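Local structure of lumazine protein (Photobacterium kishitanii, 3A35) at residues G10-I15 against Q22-T27; I26-D31 against D57-D62; N68-R73 against G100-V105; I138-V143 against S176-E181. The protein binds a lumazine or flavin chromophore and serves as an antenna that shifts the bioluminescence of bacterial luciferase to shorter wavelength. One frame throughout, in Å; residues are numbered along the deposited sequence. Where two conformers were deposited one is given.

Interaction 1 of 4, residues G10-I15 against Q22-T27; sequences GIIKKI and QRHGIT
Ile-15 lies over the imidazole of His-24: CG1 sits 4.1 Å from the ring centroid and only 3° off the ring normal, a CH-pi contact over the centre of the face. The two side chains run side by side and point the same way, as members of a non-hydrogen-bonded antiparallel pair. CG2 of Ile-15 reaches NE2 of the same ring at 3.7 Å. The rotation of the imidazole is fixed from its edge, because His-24 NE2 donates to OE1 of Gln-22 at 2.8 Å in an almost straight bond (177°) that lies in the ring plane. Gln-22 is held in turn through NE2 by the carbonyl of Arg-73. Further along, Ile-12 CD1 approaches His-24 ND1 obliquely. Thr-27 lies on the other face of the sheet from His-24, and Lys-13 crosses it obliquely; CG of Lys-13 is anti to the backbone N (chi1 -178°), and one water joins its NZ to Thr-27 OG1. Gly-25 O accepts from both Lys-13 N (2.7 Å) and Lys-14 N (3.2 Å), both donors in the carbonyl plane, while Lys-14 O receives Gly-25 N at 2.9 Å. Two residues thus face one, and the register shifts by one between Ile-12 and Lys-14: a classic beta bulge in the hairpin of strands 8-17 and 22-27, within the closed antiparallel barrel of the first lumazine-binding repeat.

Interaction 2 of 4, residues I26-D31 against D57-D62; sequences ITFPKD and DVVYFD. With RBF (riboflavin), chain C.
Ile-26 N donates to Val-59 O at 2.8 Å, and Val-59 N returns a straight bond (176°) to Ile-26 O, which makes the two residues a hydrogen-bonded antiparallel pair. Beyond it, the carbonyl O of Asp-57 takes the N-H of Phe-28, O to N 2.9 Å. The Asp-57 carboxylate accepts from two waters: one joins OD1 to Thr-27 OG1, the other joins OD2 to the carbonyl O of Phe-28. This carboxylate lies beside Thr-27, whose CG2 is 3.6 Å from Asp-57 OD2. The hydrophobic half centres on the Phe-28 ring. Val-59 CG2, anti to its own carbonyl carbon, stands over the middle of that ring, 3.6 Å from the centroid and 12° off the normal, a CH-pi contact. Phe-28 CZ then meets the edge of Phe-61 at CZ, 3.9 Å away and in the plane of the Phe-61 ring, while Ile-26 CD1 approaches Phe-61 CD2 at 3.8 Å. Met-42, Val-44 and Leu-83 extend this cluster inside the barrel. At the far end of strand 58-63, the carbonyl O of Asp-62 accepts the N3-H of riboflavin (O to N3 2.8 Å), so the barrel strand that packs against Phe-28 leads directly into the flavin pocket.

Interaction 3 of 4, residues N68-R73 against G100-V105; sequences NTTTFR and GNIKGV. With RBF (riboflavin), chain C.
Thr-69 turns its carbonyl to the segment 100-105 and its hydroxyl to riboflavin, at the junction of the two lumazine-binding repeats where the ribityl tail of the ligand ends. Its OG1 stands between the backbone N and the carbonyl carbon (chi1 45°) and lies 2.6 Å from riboflavin O5'. That ligand hydroxyl in turn donates to the carbonyl O of Ile-102, also at 2.6 Å, so O5' links the two repeats. The carbonyl O of Thr-69 is buried by the contact and has no hydrogen-bonding partner in the model; Ile-102 CG2 and Gly-104 CA crowd it, the latter in a CA-H...O contact of 3.3 Å. Thr-70 follows, crossing Ile-102 at about a right angle, its CG2 4.0 Å from Ile-102 CB and within van der Waals range of O5'. The hydroxyl of Thr-70 bonds the carbonyl of Ala-66. The Thr-70 backbone also receives Val-105, whose CG2, anti to its own carbonyl carbon, comes within 3.4 Å of Thr-70 C. Thr-71 completes the apolar patch, CG2 to CG2 with Val-105, while its N-H goes to the side chain of Asn-179, a direct polar tie between the repeats. Between the two segments themselves the direct contact is van der Waals and weak CA-H...O, and O5' bridges them. Ile-102 uses its backbone twice for the ligand: besides the carbonyl that accepts from O5', its N donates to riboflavin O4' at 2.9 Å, with an N-H...O angle of 152°.

Interaction 4 of 4, residues I138-V143 against S176-E181; sequences IGINGV and SDVNVE
Gly-139 and Glu-181 form a hydrogen-bonded antiparallel pair, with Gly-139 N to Glu-181 O at 2.9 Å and the return bond at 2.8 Å, and the short strand axes run 160° apart. The CA atoms of Gly-139 and Glu-181 are 4.7 Å apart. Asn-141 N adds a third rung, donating to Asn-179 O at 2.8 Å, just as the chain enters the type I' turn from Ile-140 to Val-143. The apolar face is carried by Ile-138, Ile-140, Val-178 and Val-180. Ile-138 has CG1 anti to its backbone N (chi1 -169°); beyond it, CD1 meets Val-180 CG1 at 3.7 Å. Ile-140 offers two branches: CG2 touches Val-178 CB at 3.9 Å, and CD1 runs beside Val-180 CG2 at 4.0 Å. Val-180 is therefore touched on CG1 by one isoleucine and on CG2 by the next but one. The polar side chains of Asn-179 and Glu-181 are buried and bonded to other parts of the chain. Asn-179 OD1 accepts from the N-H of Thr-71, and Glu-181 uses its two carboxylate oxygens for Thr-99 OG1 and Gly-100 N. In the antiparallel sheet of the second repeat, strand 177-182 lies between strands 137-140 and 104-114, while Ile-155, Ile-157 and Tyr-159 of strand 154-160 pack against Ile-138 and Ile-140.

In the fold
Interactions 1 and 2 are adjoining rungs of the first barrel: their centres lie 7 Å apart, they share strand 22-27 with Ile-26 and Thr-27, and one water belongs to both. A salt bridge from Arg-23 to Asp-62 also ties them together. Interaction 3 comes next along the chain, about 16 Å between centres from interaction 1, and joins the first repeat to the second. Interaction 4 lies wholly in the second repeat, its centre about 9 Å from that of interaction 3, connected through neighbouring strands 104-114 and 177-182. Riboflavin touches interactions 2 and 3, so its ring end meets the barrel and its ribityl end meets the interface between repeats.

Interaction 1 of 4, residues G10-I15 against Q22-T27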
# COMPACT_ATOMS: atom_id res chain seq x y z
N GLY A 10 5.99 -8.47 -1.60
CA GLY A 10 7.41 -8.40 -1.81
C GLY A 10 8.17 -8.24 -0.47
O GLY A 10 7.55 -7.78 0.49
N ILE A 11 9.44 -8.63 -0.44
CA ILE A 11 10.22 -8.45 0.76
C ILE A 11 11.41 -7.52 0.40
O ILE A 11 12.15 -7.81 -0.55
CB ILE A 11 10.66 -9.78 1.27
CG1 ILE A 11 9.48 -10.72 1.65
CG2 ILE A 11 11.63 -9.58 2.49
CD1 ILE A 11 8.72 -10.29 2.91
N ILE A 12 11.55 -6.44 1.12
CA ILE A 12 12.66 -5.50 0.78
C ILE A 12 14.01 -6.19 1.03
O ILE A 12 14.24 -6.77 2.15
CB ILE A 12 12.58 -4.25 1.60
CG1 ILE A 12 11.26 -3.49 1.38
CG2 ILE A 12 13.80 -3.34 1.32
CD1 ILE A 12 11.12 -2.29 2.18
N LYS A 13 14.85 -6.25 0.02
CA LYS A 13 16.16 -6.97 0.08
C LYS A 13 17.28 -5.94 0.28
O LYS A 13 18.28 -6.23 1.02
CB LYS A 13 16.30 -7.72 -1.19
CG LYS A 13 17.55 -8.53 -1.20
CD LYS A 13 17.73 -9.55 -2.20
CE LYS A 13 18.70 -10.73 -1.76
NZ LYS A 13 18.92 -11.37 -3.15
N LYS A 14 17.16 -4.75 -0.26
CA LYS A 14 18.27 -3.79 -0.30
C LYS A 14 17.67 -2.38 -0.29
O LYS A 14 16.63 -2.15 -0.91
CB LYS A 14 19.04 -3.85 -1.68
CG LYS A 14 19.69 -5.18 -2.02
CD LYS A 14 20.56 -5.03 -3.32
CE LYS A 14 21.30 -6.34 -3.68
NZ LYS A 14 21.66 -6.33 -5.09
N ILE A 15 18.26 -1.42 0.41
CA ILE A 15 17.85 -0.03 0.38
C ILE A 15 19.12 0.81 0.21
O ILE A 15 20.06 0.70 1.03
CB ILE A 15 17.12 0.36 1.57
CG1 ILE A 15 15.88 -0.51 1.79
CG2 ILE A 15 16.78 1.93 1.59
CD1 ILE A 15 15.30 -0.21 3.10
N GLN A 22 15.59 7.28 -2.61
CA GLN A 22 16.11 5.98 -2.17
C GLN A 22 15.89 4.99 -3.25
O GLN A 22 14.84 5.02 -3.93
CB GLN A 22 15.40 5.48 -0.94
CG GLN A 22 15.68 6.33 0.29
CD GLN A 22 15.01 5.88 1.54
OE1 GLN A 22 14.25 4.90 1.55
NE2 GLN A 22 15.36 6.48 2.68
N ARG A 23 16.74 3.99 -3.38
CA ARG A 23 16.48 2.88 -4.29
C ARG A 23 16.25 1.64 -3.48
O ARG A 23 17.09 1.26 -2.64
CB ARG A 23 17.64 2.68 -5.33
CG ARG A 23 17.47 1.42 -6.14
CD ARG A 23 18.41 1.34 -7.33
NE ARG A 23 18.16 2.46 -8.24
CZ ARG A 23 18.93 2.66 -9.33
NH1 ARG A 23 19.98 1.87 -9.54
NH2 ARG A 23 18.72 3.74 -10.05
N HIS A 24 15.07 1.03 -3.68
CA HIS A 24 14.72 -0.14 -2.97
C HIS A 24 14.72 -1.35 -3.93
O HIS A 24 14.08 -1.29 -5.05
CB HIS A 24 13.30 -0.05 -2.41
CG HIS A 24 13.18 0.89 -1.28
ND1 HIS A 24 12.29 0.73 -0.26
CD2 HIS A 24 13.91 2.00 -0.96
CE1 HIS A 24 12.41 1.72 0.62
NE2 HIS A 24 13.38 2.54 0.21
N GLY A 25 15.43 -2.45 -3.55
CA GLY A 25 15.39 -3.68 -4.27
C GLY A 25 14.46 -4.62 -3.53
O GLY A 25 14.75 -4.87 -2.31
N ILE A 26 13.48 -5.14 -4.19
CA ILE A 26 12.39 -5.90 -3.52
C ILE A 26 12.38 -7.28 -4.14
O ILE A 26 12.17 -7.45 -5.34
CB ILE A 26 11.05 -5.15 -3.70
CG1 ILE A 26 11.16 -3.70 -3.14
CG2 ILE A 26 9.96 -5.91 -2.96
CD1 ILE A 26 9.87 -2.86 -3.35
N THR A 27 12.49 -8.34 -3.31
CA THR A 27 12.28 -9.72 -3.81
C THR A 27 10.84 -9.96 -4.09
O THR A 27 9.93 -9.76 -3.24
CB THR A 27 12.71 -10.69 -2.69
OG1 THR A 27 14.10 -10.46 -2.40
CG2 THR A 27 12.52 -12.14 -3.14
O HOH W 1 16.01 -12.21 -3.46

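Interaction 2 of 4, residues I26-D31 against D57-D62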
# COMPACT_ATOMS: atom_id res chain seq x y z
N ILE A 26 13.48 -5.14 -4.19
CA ILE A 26 12.39 -5.90 -3.52
C ILE A 26 12.38 -7.28 -4.14
O ILE A 26 12.17 -7.45 -5.34
CB ILE A 26 11.05 -5.15 -3.70
CG1 ILE A 26 11.16 -3.70 -3.14
CG2 ILE A 26 9.96 -5.91 -2.96
CD1 ILE A 26 9.87 -2.86 -3.35
N THR A 27 12.49 -8.34 -3.31
CA THR A 27 12.28 -9.72 -3.81
C THR A 27 10.84 -9.96 -4.09
O THR A 27 9.93 -9.76 -3.24
CB THR A 27 12.71 -10.69 -2.69
OG1 THR A 27 14.10 -10.46 -2.40
CG2 THR A 27 12.52 -12.14 -3.14
N PHE A 28 10.57 -10.40 -5.32
CA PHE A 28 9.22 -10.64 -5.77
C PHE A 28 8.91 -12.11 -5.84
O PHE A 28 9.79 -12.85 -6.20
CB PHE A 28 8.96 -10.09 -7.20
CG PHE A 28 8.55 -8.63 -7.29
CD1 PHE A 28 8.96 -7.67 -6.36
CD2 PHE A 28 7.73 -8.23 -8.34
CE1 PHE A 28 8.50 -6.35 -6.48
CE2 PHE A 28 7.33 -6.87 -8.51
CZ PHE A 28 7.72 -5.98 -7.63
N PRO A 29 7.66 -12.46 -5.56
CA PRO A 29 7.26 -13.87 -5.81
C PRO A 29 7.27 -14.14 -7.29
O PRO A 29 7.04 -13.24 -8.13
CB PRO A 29 5.85 -13.95 -5.17
CG PRO A 29 5.37 -12.60 -4.97
CD PRO A 29 6.56 -11.60 -5.05
N LYS A 30 7.43 -15.42 -7.65
CA LYS A 30 7.67 -15.73 -9.04
C LYS A 30 6.54 -15.33 -9.98
O LYS A 30 6.86 -14.79 -11.07
CB LYS A 30 7.95 -17.26 -9.27
CG LYS A 30 8.58 -17.45 -10.76
CD LYS A 30 10.07 -17.06 -10.82
CE LYS A 30 10.74 -17.28 -12.22
NZ LYS A 30 12.12 -16.66 -12.25
N ASP A 31 5.28 -15.48 -9.59
CA ASP A 31 4.16 -15.10 -10.48
C ASP A 31 4.11 -13.63 -10.79
O ASP A 31 3.82 -13.18 -11.86
CB ASP A 31 2.79 -15.64 -9.96
CG ASP A 31 2.28 -14.98 -8.62
OD1 ASP A 31 3.11 -14.59 -7.67
OD2 ASP A 31 0.99 -14.90 -8.48
N ASP A 57 15.31 -12.36 -8.88
CA ASP A 57 13.95 -12.12 -8.38
C ASP A 57 13.88 -10.75 -7.64
O ASP A 57 12.93 -10.52 -6.94
CB ASP A 57 13.48 -13.24 -7.46
CG ASP A 57 14.36 -13.47 -6.28
OD1 ASP A 57 15.37 -12.82 -6.12
OD2 ASP A 57 13.96 -14.45 -5.53
N VAL A 58 14.91 -9.88 -7.80
CA VAL A 58 14.95 -8.59 -7.12
C VAL A 58 14.55 -7.51 -8.14
O VAL A 58 15.21 -7.33 -9.19
CB VAL A 58 16.28 -8.28 -6.51
CG1 VAL A 58 16.27 -6.97 -5.72
CG2 VAL A 58 16.74 -9.46 -5.57
N VAL A 59 13.48 -6.78 -7.78
CA VAL A 59 12.97 -5.73 -8.62
C VAL A 59 13.23 -4.43 -7.94
O VAL A 59 12.96 -4.24 -6.76
CB VAL A 59 11.44 -5.96 -8.77
CG1 VAL A 59 10.85 -4.86 -9.66
CG2 VAL A 59 11.13 -7.32 -9.44
N TYR A 60 13.84 -3.50 -8.67
CA TYR A 60 14.29 -2.25 -8.12
C TYR A 60 13.43 -1.02 -8.53
O TYR A 60 12.96 -0.92 -9.69
CB TYR A 60 15.73 -1.95 -8.61
CG TYR A 60 16.78 -2.93 -8.01
CD1 TYR A 60 17.50 -2.55 -6.88
CD2 TYR A 60 17.05 -4.16 -8.62
CE1 TYR A 60 18.50 -3.44 -6.32
CE2 TYR A 60 18.07 -5.01 -8.08
CZ TYR A 60 18.69 -4.55 -7.01
OH TYR A 60 19.67 -5.40 -6.38
N PHE A 61 13.26 -0.14 -7.54
CA PHE A 61 12.50 1.09 -7.74
C PHE A 61 13.26 2.22 -7.15
O PHE A 61 13.84 2.11 -6.07
CB PHE A 61 11.10 1.02 -6.98
CG PHE A 61 10.22 -0.12 -7.42
CD1 PHE A 61 9.31 0.09 -8.48
CD2 PHE A 61 10.32 -1.35 -6.82
CE1 PHE A 61 8.51 -0.93 -8.92
CE2 PHE A 61 9.46 -2.43 -7.29
CZ PHE A 61 8.58 -2.19 -8.30
N ASP A 62 13.20 3.40 -7.79
CA ASP A 62 13.62 4.63 -7.12
C ASP A 62 12.47 5.42 -6.52
O ASP A 62 11.44 5.64 -7.29
CB ASP A 62 14.36 5.49 -8.18
CG ASP A 62 15.71 5.02 -8.51
OD1 ASP A 62 16.42 4.51 -7.60
OD2 ASP A 62 16.24 5.18 -9.66
N1 RBF C . 7.18 8.26 -7.67
C2 RBF C . 8.41 7.82 -7.34
O2 RBF C . 8.98 8.22 -6.27
N3 RBF C . 9.10 6.86 -8.07
C4 RBF C . 8.54 6.30 -9.24
O4 RBF C . 9.19 5.45 -9.86
C4A RBF C . 7.29 6.84 -9.60
N5 RBF C . 6.72 6.37 -10.85
C5A RBF C . 5.48 6.89 -11.20
C6 RBF C . 5.00 6.53 -12.46
C7 RBF C . 3.74 7.11 -12.81
C7M RBF C . 3.25 6.74 -14.24
C8 RBF C . 3.02 7.92 -11.99
C8M RBF C . 1.70 8.41 -12.43
C9 RBF C . 3.52 8.26 -10.69
C9A RBF C . 4.80 7.81 -10.34
N10 RBF C . 5.39 8.22 -9.10
C10 RBF C . 6.65 7.76 -8.82
C1' RBF C . 4.81 9.19 -8.27
C2' RBF C . 4.15 8.67 -7.01
O2' RBF C . 3.15 7.66 -7.38
C3' RBF C . 3.48 9.72 -6.29
O3' RBF C . 4.59 10.73 -5.99
C4' RBF C . 3.01 9.32 -4.88
O4' RBF C . 1.86 8.45 -5.00
C5' RBF C . 2.59 10.53 -4.03
O5' RBF C . 2.27 10.17 -2.69
O HOH W 1 16.01 -12.21 -3.46
O HOH W 2 11.17 -15.18 -5.59

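Interaction 3 of 4, residues N68-R73 against G100-V105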
# COMPACT_ATOMS: atom_id res chain seq x y z
N ASN A 68 8.27 12.12 0.07
CA ASN A 68 7.75 12.97 1.16
C ASN A 68 6.36 12.69 1.58
O ASN A 68 5.83 13.31 2.54
CB ASN A 68 7.82 14.45 0.71
CG ASN A 68 9.24 14.89 0.49
OD1 ASN A 68 9.60 15.36 -0.57
ND2 ASN A 68 10.04 14.69 1.52
N THR A 69 5.63 11.77 0.83
CA THR A 69 4.19 11.56 1.14
C THR A 69 3.84 10.05 1.28
O THR A 69 2.69 9.68 1.29
CB THR A 69 3.37 12.09 -0.07
OG1 THR A 69 3.94 11.65 -1.28
CG2 THR A 69 3.41 13.65 -0.04
N THR A 70 4.89 9.26 1.52
CA THR A 70 4.73 7.78 1.68
C THR A 70 5.63 7.24 2.77
O THR A 70 6.51 7.97 3.27
CB THR A 70 5.09 7.03 0.33
OG1 THR A 70 6.48 7.32 0.04
CG2 THR A 70 4.22 7.53 -0.84
N THR A 71 5.47 5.96 3.08
CA THR A 71 6.28 5.33 4.14
C THR A 71 7.63 4.89 3.71
O THR A 71 8.44 4.39 4.58
CB THR A 71 5.44 4.20 4.77
OG1 THR A 71 5.24 3.27 3.73
CG2 THR A 71 4.16 4.72 5.32
N PHE A 72 7.94 4.90 2.39
CA PHE A 72 9.18 4.25 1.95
C PHE A 72 10.47 4.70 2.68
O PHE A 72 11.29 3.83 3.01
CB PHE A 72 9.37 4.47 0.48
CG PHE A 72 8.38 3.72 -0.37
CD1 PHE A 72 8.51 2.35 -0.52
CD2 PHE A 72 7.30 4.36 -0.95
CE1 PHE A 72 7.57 1.67 -1.34
CE2 PHE A 72 6.37 3.67 -1.74
CZ PHE A 72 6.48 2.33 -1.91
N ARG A 73 10.50 5.96 3.06
CA ARG A 73 11.73 6.58 3.58
C ARG A 73 12.11 5.82 4.80
O ARG A 73 13.38 5.65 5.03
CB ARG A 73 11.43 8.07 3.82
CG ARG A 73 12.62 8.91 4.44
CD ARG A 73 12.32 10.38 4.45
NE ARG A 73 10.92 10.73 4.77
CZ ARG A 73 10.31 11.82 4.30
NH1 ARG A 73 11.00 12.62 3.51
NH2 ARG A 73 9.07 12.13 4.64
N GLY A 100 -3.10 4.99 -7.39
CA GLY A 100 -1.62 4.90 -7.07
C GLY A 100 -1.07 6.23 -6.57
O GLY A 100 0.14 6.31 -6.30
N ASN A 101 -1.84 7.29 -6.47
CA ASN A 101 -1.37 8.62 -5.97
C ASN A 101 -1.68 8.61 -4.50
O ASN A 101 -2.83 8.80 -4.06
CB ASN A 101 -2.15 9.80 -6.62
CG ASN A 101 -1.67 11.12 -6.04
OD1 ASN A 101 -2.47 11.89 -5.53
ND2 ASN A 101 -0.46 11.38 -6.14
N ILE A 102 -0.66 8.30 -3.63
CA ILE A 102 -0.92 8.31 -2.22
C ILE A 102 -1.04 9.79 -1.72
O ILE A 102 -0.22 10.62 -2.02
CB ILE A 102 0.30 7.61 -1.50
CG1 ILE A 102 0.39 6.10 -1.92
CG2 ILE A 102 0.31 7.83 -0.04
CD1 ILE A 102 -0.90 5.38 -1.60
N LYS A 103 -2.06 9.98 -0.96
CA LYS A 103 -2.35 11.34 -0.38
C LYS A 103 -1.44 11.64 0.76
O LYS A 103 -1.16 12.85 1.00
CB LYS A 103 -3.79 11.39 0.03
CG LYS A 103 -4.68 11.15 -1.15
CD LYS A 103 -4.24 11.85 -2.46
CE LYS A 103 -5.34 11.67 -3.51
NZ LYS A 103 -4.80 11.75 -4.91
N GLY A 104 -1.04 10.68 1.57
CA GLY A 104 -0.06 10.98 2.61
C GLY A 104 -0.02 9.78 3.55
O GLY A 104 -0.66 8.73 3.34
N VAL A 105 0.80 9.88 4.59
CA VAL A 105 0.97 8.87 5.58
C VAL A 105 -0.01 9.04 6.72
O VAL A 105 -0.25 10.17 7.21
CB VAL A 105 2.39 8.89 6.06
CG1 VAL A 105 2.62 7.89 7.13
CG2 VAL A 105 3.36 8.56 4.98
N1 RBF C . 7.18 8.26 -7.67
C2 RBF C . 8.41 7.82 -7.34
O2 RBF C . 8.98 8.22 -6.27
N3 RBF C . 9.10 6.86 -8.07
C4 RBF C . 8.54 6.30 -9.24
O4 RBF C . 9.19 5.45 -9.86
C4A RBF C . 7.29 6.84 -9.60
N5 RBF C . 6.72 6.37 -10.85
C5A RBF C . 5.48 6.89 -11.20
C6 RBF C . 5.00 6.53 -12.46
C7 RBF C . 3.74 7.11 -12.81
C7M RBF C . 3.25 6.74 -14.24
C8 RBF C . 3.02 7.92 -11.99
C8M RBF C . 1.70 8.41 -12.43
C9 RBF C . 3.52 8.26 -10.69
C9A RBF C . 4.80 7.81 -10.34
N10 RBF C . 5.39 8.22 -9.10
C10 RBF C . 6.65 7.76 -8.82
C1' RBF C . 4.81 9.19 -8.27
C2' RBF C . 4.15 8.67 -7.01
O2' RBF C . 3.15 7.66 -7.38
C3' RBF C . 3.48 9.72 -6.29
O3' RBF C . 4.59 10.73 -5.99
C4' RBF C . 3.01 9.32 -4.88
O4' RBF C . 1.86 8.45 -5.00
C5' RBF C . 2.59 10.53 -4.03
O5' RBF C . 2.27 10.17 -2.69

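Interaction 4 of 4, residues I138-V143 against S176-E181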
# COMPACT_ATOMS: atom_id res chain seq x y z
N ILE A 138 -11.49 3.45 0.77
CA ILE A 138 -10.20 4.11 1.02
C ILE A 138 -9.18 3.00 0.68
O ILE A 138 -9.35 1.81 0.90
CB ILE A 138 -10.10 4.59 2.44
CG1 ILE A 138 -8.87 5.52 2.64
CG2 ILE A 138 -10.05 3.49 3.50
CD1 ILE A 138 -8.95 6.26 3.95
N GLY A 139 -8.02 3.48 0.21
CA GLY A 139 -6.82 2.59 0.01
C GLY A 139 -5.85 2.75 1.19
O GLY A 139 -5.42 3.84 1.49
N ILE A 140 -5.50 1.60 1.75
CA ILE A 140 -4.50 1.55 2.86
C ILE A 140 -3.43 0.56 2.33
O ILE A 140 -3.70 -0.63 2.12
CB ILE A 140 -5.08 0.98 4.18
CG1 ILE A 140 -6.23 1.92 4.67
CG2 ILE A 140 -3.93 0.84 5.16
CD1 ILE A 140 -5.79 3.29 4.96
N ASN A 141 -2.21 1.09 2.12
CA ASN A 141 -1.18 0.27 1.50
C ASN A 141 -1.58 -0.52 0.25
O ASN A 141 -1.08 -1.62 0.01
CB ASN A 141 -0.53 -0.68 2.52
CG ASN A 141 0.30 -0.07 3.60
OD1 ASN A 141 0.67 -0.91 4.57
ND2 ASN A 141 0.70 1.12 3.51
N GLY A 142 -2.49 0.12 -0.51
CA GLY A 142 -2.87 -0.53 -1.75
C GLY A 142 -4.04 -1.48 -1.61
O GLY A 142 -4.46 -2.10 -2.63
N VAL A 143 -4.59 -1.68 -0.40
CA VAL A 143 -5.84 -2.49 -0.25
C VAL A 143 -7.00 -1.50 -0.20
O VAL A 143 -7.08 -0.60 0.60
CB VAL A 143 -5.73 -3.18 1.08
CG1 VAL A 143 -7.06 -3.98 1.35
CG2 VAL A 143 -4.54 -4.17 1.12
N SER A 176 2.13 1.62 13.55
CA SER A 176 2.55 1.37 12.14
C SER A 176 2.10 2.52 11.27
O SER A 176 0.94 2.90 11.26
CB SER A 176 1.94 0.11 11.66
OG SER A 176 2.52 -1.01 12.31
N ASP A 177 2.99 3.07 10.48
CA ASP A 177 2.67 4.01 9.41
C ASP A 177 2.21 3.28 8.17
O ASP A 177 2.65 2.20 7.83
CB ASP A 177 3.81 4.92 9.06
CG ASP A 177 4.10 5.98 10.15
OD1 ASP A 177 3.32 6.22 11.08
OD2 ASP A 177 5.17 6.59 10.03
N VAL A 178 1.22 3.91 7.49
CA VAL A 178 0.58 3.34 6.25
C VAL A 178 0.42 4.44 5.23
O VAL A 178 0.29 5.61 5.54
CB VAL A 178 -0.77 2.72 6.58
CG1 VAL A 178 -0.69 1.58 7.54
CG2 VAL A 178 -1.78 3.77 7.10
N ASN A 179 0.42 4.01 3.96
CA ASN A 179 0.10 4.91 2.81
C ASN A 179 -1.39 4.96 2.63
O ASN A 179 -2.04 3.91 2.47
CB ASN A 179 0.68 4.35 1.51
CG ASN A 179 2.22 4.35 1.50
OD1 ASN A 179 2.87 5.19 2.19
ND2 ASN A 179 2.82 3.54 0.65
N VAL A 180 -1.94 6.19 2.63
CA VAL A 180 -3.44 6.32 2.40
C VAL A 180 -3.70 6.95 1.06
O VAL A 180 -3.04 7.97 0.66
CB VAL A 180 -3.99 7.23 3.56
CG1 VAL A 180 -5.52 7.50 3.31
CG2 VAL A 180 -3.67 6.70 4.92
N GLU A 181 -4.65 6.31 0.35
CA GLU A 181 -5.15 6.89 -0.92
C GLU A 181 -6.64 7.14 -0.64
O GLU A 181 -7.43 6.23 -0.42
CB GLU A 181 -4.99 6.03 -2.17
CG GLU A 181 -5.56 6.77 -3.39
CD GLU A 181 -5.30 6.16 -4.62
OE1 GLU A 181 -4.54 5.23 -4.84
OE2 GLU A 181 -6.01 6.61 -5.59